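Local coordinates for protein phosphothreonine lyase ospF (PDB 3I0U) that acts as a secreted type III effector of Shigella flexneri, a phosphothreonine lyase that probably removes phosphate from phosphothreonine by elimination, at residues 111-116 against 131-136. Sequence-based numbering, arbitrary orientation.
Sequences KWKITD and QFTLYV
The ring of Y135 lies between side chains of both strands: CE of K111 sits over one face, nearer the rim than the centre, and CG2 of its own neighbour-but-one T133 sits over the other. The aliphatic part of K111 does the touching, with CG 3.7 Å from CD2 of Y135; its NZ stands 5.7 Å from the ring centroid, too long for more than a faint cation-pi pull. K113 crosses Y135 obliquely at the ring's edge, its CE 3.3 Å from OH of Y135. Its CG is placed between the backbone N and the carbonyl carbon (chi1 73°), and the extended chain beyond it runs alongside T133. Lysine suits this partly exposed face because its methylenes pack on the aromatic ring, K111 over a face and K113 along the hydroxyl edge, while the charge sits at the end of a long chain; K113 also makes a cation-pi contact with F63 on strand 63-68. Strands 111-115 and 132-136 are antiparallel neighbours within a seven-stranded sheet, flanked by strands 63-68 and 80-84. K113 and T133 form a hydrogen-bonded pair, with N of K113 3.0 Å from O of T133 and a matching bond in return. N of T115 donates to O of Q131 at 2.9 Å, beside the classic beta bulge that Q131 and F132 make opposite I84. On the other face, I114 and F132 lie side by side. CG1 of I114 is anti to the backbone N (chi1 -176°) and the chain continues extended, which brings CD1 over the F132 ring in a CH-pi contact, 3.8 Å from the centroid and 23° off the normal. CB of W112 meets CD1 of L134 at 3.8 Å, while the indole turns off toward F103 and F53. Bulky apolar residues suit this buried face, where helix 91-102 packs F95 against W112 and I114.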
ATOM      1  N   LYS A 111      -3.605  -5.160   4.973  1.00 71.06           N
ATOM      2  CA  LYS A 111      -2.879  -4.609   6.137  1.00 71.59           C
ATOM      3  C   LYS A 111      -2.080  -3.351   5.713  1.00 72.03           C
ATOM      4  O   LYS A 111      -1.324  -3.381   4.731  1.00 72.69           O
ATOM      5  CB  LYS A 111      -2.002  -5.685   6.812  1.00 71.12           C
ATOM      6  CG  LYS A 111      -1.051  -5.223   7.914  1.00 71.95           C
ATOM      7  CD  LYS A 111      -0.379  -6.392   8.729  1.00 71.73           C
ATOM      8  CE  LYS A 111       0.846  -5.895   9.528  1.00 71.71           C
ATOM      9  NZ  LYS A 111       0.983  -6.390  10.984  1.00 73.71           N
ATOM     10  N   TRP A 112      -2.302  -2.229   6.400  1.00 71.67           N
ATOM     11  CA  TRP A 112      -1.429  -1.073   6.252  1.00 71.37           C
ATOM     12  C   TRP A 112      -1.164  -0.440   7.589  1.00 71.85           C
ATOM     13  O   TRP A 112      -1.799  -0.793   8.604  1.00 72.15           O
ATOM     14  CB  TRP A 112      -1.953  -0.056   5.246  1.00 71.53           C
ATOM     15  CG  TRP A 112      -3.432   0.274   5.333  1.00 71.81           C
ATOM     16  CD1 TRP A 112      -4.451  -0.395   4.740  1.00 71.39           C
ATOM     17  CD2 TRP A 112      -4.035   1.368   6.042  1.00 72.91           C
ATOM     18  NE1 TRP A 112      -5.654   0.185   5.050  1.00 71.64           N
ATOM     19  CE2 TRP A 112      -5.435   1.290   5.820  1.00 72.75           C
ATOM     20  CE3 TRP A 112      -3.531   2.414   6.841  1.00 71.71           C
ATOM     21  CZ2 TRP A 112      -6.352   2.199   6.395  1.00 71.58           C
ATOM     22  CZ3 TRP A 112      -4.434   3.313   7.399  1.00 70.97           C
ATOM     23  CH2 TRP A 112      -5.831   3.191   7.185  1.00 71.39           C
ATOM     24  N   LYS A 113      -0.202   0.475   7.617  1.00 71.89           N
ATOM     25  CA  LYS A 113      -0.017   1.337   8.802  1.00 70.89           C
ATOM     26  C   LYS A 113       0.345   2.770   8.385  1.00 71.19           C
ATOM     27  O   LYS A 113       0.743   3.036   7.255  1.00 70.43           O
ATOM     28  CB  LYS A 113       1.014   0.760   9.780  1.00 70.46           C
ATOM     29  CG  LYS A 113       2.425   0.892   9.262  1.00 69.88           C
ATOM     30  CD  LYS A 113       3.405  -0.103   9.921  1.00 67.09           C
ATOM     31  CE  LYS A 113       4.787   0.362   9.484  1.00 64.28           C
ATOM     32  NZ  LYS A 113       5.819  -0.218  10.348  1.00 68.11           N
ATOM     33  N   ILE A 114       0.190   3.689   9.321  1.00 71.82           N
ATOM     34  CA  ILE A 114       0.555   5.074   9.099  1.00 71.86           C
ATOM     35  C   ILE A 114       1.176   5.665  10.360  1.00 71.90           C
ATOM     36  O   ILE A 114       0.700   5.417  11.479  1.00 72.73           O
ATOM     37  CB  ILE A 114      -0.635   5.915   8.570  1.00 71.95           C
ATOM     38  CG1 ILE A 114      -0.180   7.352   8.242  1.00 72.70           C
ATOM     39  CG2 ILE A 114      -1.806   5.890   9.560  1.00 72.13           C
ATOM     40  CD1 ILE A 114      -1.218   8.234   7.623  1.00 71.30           C
ATOM     41  N   THR A 115       2.276   6.389  10.176  1.00 71.77           N
ATOM     42  CA  THR A 115       2.934   7.154  11.241  1.00 71.56           C
ATOM     43  C   THR A 115       1.950   8.068  11.928  1.00 71.43           C
ATOM     44  O   THR A 115       1.141   8.710  11.269  1.00 71.88           O
ATOM     45  CB  THR A 115       4.074   7.978  10.640  1.00 71.10           C
ATOM     46  OG1 THR A 115       4.923   7.083   9.928  1.00 73.76           O
ATOM     47  CG2 THR A 115       4.903   8.618  11.663  1.00 71.62           C
ATOM     48  N   ASP A 116       2.013   8.073  13.255  1.00 71.69           N
ATOM     49  CA  ASP A 116       1.268   8.955  14.138  1.00 71.57           C
ATOM     50  C   ASP A 116       2.128  10.206  14.350  1.00 71.80           C
ATOM     51  O   ASP A 116       2.930  10.280  15.303  1.00 72.04           O
ATOM     52  CB  ASP A 116       0.963   8.188  15.446  1.00 71.30           C
ATOM     53  CG  ASP A 116       0.174   9.006  16.503  1.00 71.93           C
ATOM     54  OD1 ASP A 116      -0.163   8.375  17.545  1.00 72.02           O
ATOM     55  OD2 ASP A 116      -0.095  10.232  16.343  1.00 71.54           O
ATOM     56  N   GLN A 131       5.536   7.418   5.372  1.00 71.28           N
ATOM     57  CA  GLN A 131       4.590   7.541   6.489  1.00 71.22           C
ATOM     58  C   GLN A 131       3.448   6.530   6.374  1.00 71.24           C
ATOM     59  O   GLN A 131       2.776   6.280   7.348  1.00 71.85           O
ATOM     60  CB  GLN A 131       4.031   8.965   6.569  1.00 70.87           C
ATOM     61  CG  GLN A 131       5.062   9.995   6.886  1.00 69.92           C
ATOM     62  CD  GLN A 131       5.564  10.701   5.687  1.00 70.04           C
ATOM     63  OE1 GLN A 131       5.415  10.193   4.572  1.00 69.40           O
ATOM     64  NE2 GLN A 131       6.201  11.892   5.884  1.00 69.95           N
ATOM     65  N   PHE A 132       3.251   5.968   5.187  1.00 70.40           N
ATOM     66  CA  PHE A 132       2.278   4.897   4.952  1.00 70.32           C
ATOM     67  C   PHE A 132       3.079   3.698   4.504  1.00 70.14           C
ATOM     68  O   PHE A 132       3.989   3.859   3.686  1.00 69.97           O
ATOM     69  CB  PHE A 132       1.319   5.201   3.771  1.00 70.64           C
ATOM     70  CG  PHE A 132       0.491   6.465   3.910  1.00 70.10           C
ATOM     71  CD1 PHE A 132      -0.888   6.376   4.041  1.00 69.87           C
ATOM     72  CD2 PHE A 132       1.084   7.739   3.856  1.00 70.42           C
ATOM     73  CE1 PHE A 132      -1.681   7.560   4.154  1.00 72.15           C
ATOM     74  CE2 PHE A 132       0.329   8.929   3.984  1.00 69.27           C
ATOM     75  CZ  PHE A 132      -1.049   8.855   4.130  1.00 70.78           C
ATOM     76  N   THR A 133       2.741   2.512   5.017  1.00 70.26           N
ATOM     77  CA  THR A 133       3.304   1.248   4.562  1.00 70.23           C
ATOM     78  C   THR A 133       2.112   0.415   4.191  1.00 70.90           C
ATOM     79  O   THR A 133       1.130   0.394   4.938  1.00 70.93           O
ATOM     80  CB  THR A 133       4.099   0.508   5.606  1.00 70.12           C
ATOM     81  OG1 THR A 133       5.078   1.388   6.168  1.00 71.52           O
ATOM     82  CG2 THR A 133       4.824  -0.664   4.978  1.00 69.97           C
ATOM     83  N   LEU A 134       2.205  -0.221   3.014  1.00 70.97           N
ATOM     84  CA  LEU A 134       1.178  -1.054   2.439  1.00 71.19           C
ATOM     85  C   LEU A 134       1.700  -2.486   2.276  1.00 71.46           C
ATOM     86  O   LEU A 134       2.576  -2.729   1.466  1.00 72.02           O
ATOM     87  CB  LEU A 134       0.781  -0.485   1.067  1.00 70.90           C
ATOM     88  CG  LEU A 134      -0.380   0.527   0.954  1.00 71.73           C
ATOM     89  CD1 LEU A 134      -0.477   1.551   2.084  1.00 71.62           C
ATOM     90  CD2 LEU A 134      -0.309   1.248  -0.322  1.00 71.35           C
ATOM     91  N   TYR A 135       1.152  -3.440   3.019  1.00 71.51           N
ATOM     92  CA  TYR A 135       1.654  -4.819   2.980  1.00 71.67           C
ATOM     93  C   TYR A 135       0.887  -5.698   2.027  1.00 72.28           C
ATOM     94  O   TYR A 135      -0.347  -5.778   2.097  1.00 73.29           O
ATOM     95  CB  TYR A 135       1.614  -5.441   4.357  1.00 71.53           C
ATOM     96  CG  TYR A 135       2.434  -4.699   5.379  1.00 71.46           C
ATOM     97  CD1 TYR A 135       3.808  -4.980   5.546  1.00 70.96           C
ATOM     98  CD2 TYR A 135       1.849  -3.716   6.181  1.00 70.21           C
ATOM     99  CE1 TYR A 135       4.574  -4.289   6.480  1.00 70.65           C
ATOM    100  CE2 TYR A 135       2.616  -3.029   7.167  1.00 70.57           C
ATOM    101  CZ  TYR A 135       3.954  -3.322   7.294  1.00 70.56           C
ATOM    102  OH  TYR A 135       4.682  -2.639   8.219  1.00 72.07           O
ATOM    103  N   VAL A 136       1.624  -6.344   1.122  1.00 72.12           N
ATOM    104  CA  VAL A 136       1.063  -7.270   0.165  1.00 71.65           C
ATOM    105  C   VAL A 136       1.169  -8.690   0.726  1.00 71.64           C
ATOM    106  O   VAL A 136       2.259  -9.143   1.094  1.00 72.03           O
ATOM    107  CB  VAL A 136       1.816  -7.196  -1.188  1.00 71.65           C
ATOM    108  CG1 VAL A 136       1.264  -8.196  -2.162  1.00 71.67           C
ATOM    109  CG2 VAL A 136       1.712  -5.845  -1.787  1.00 71.95           C
TER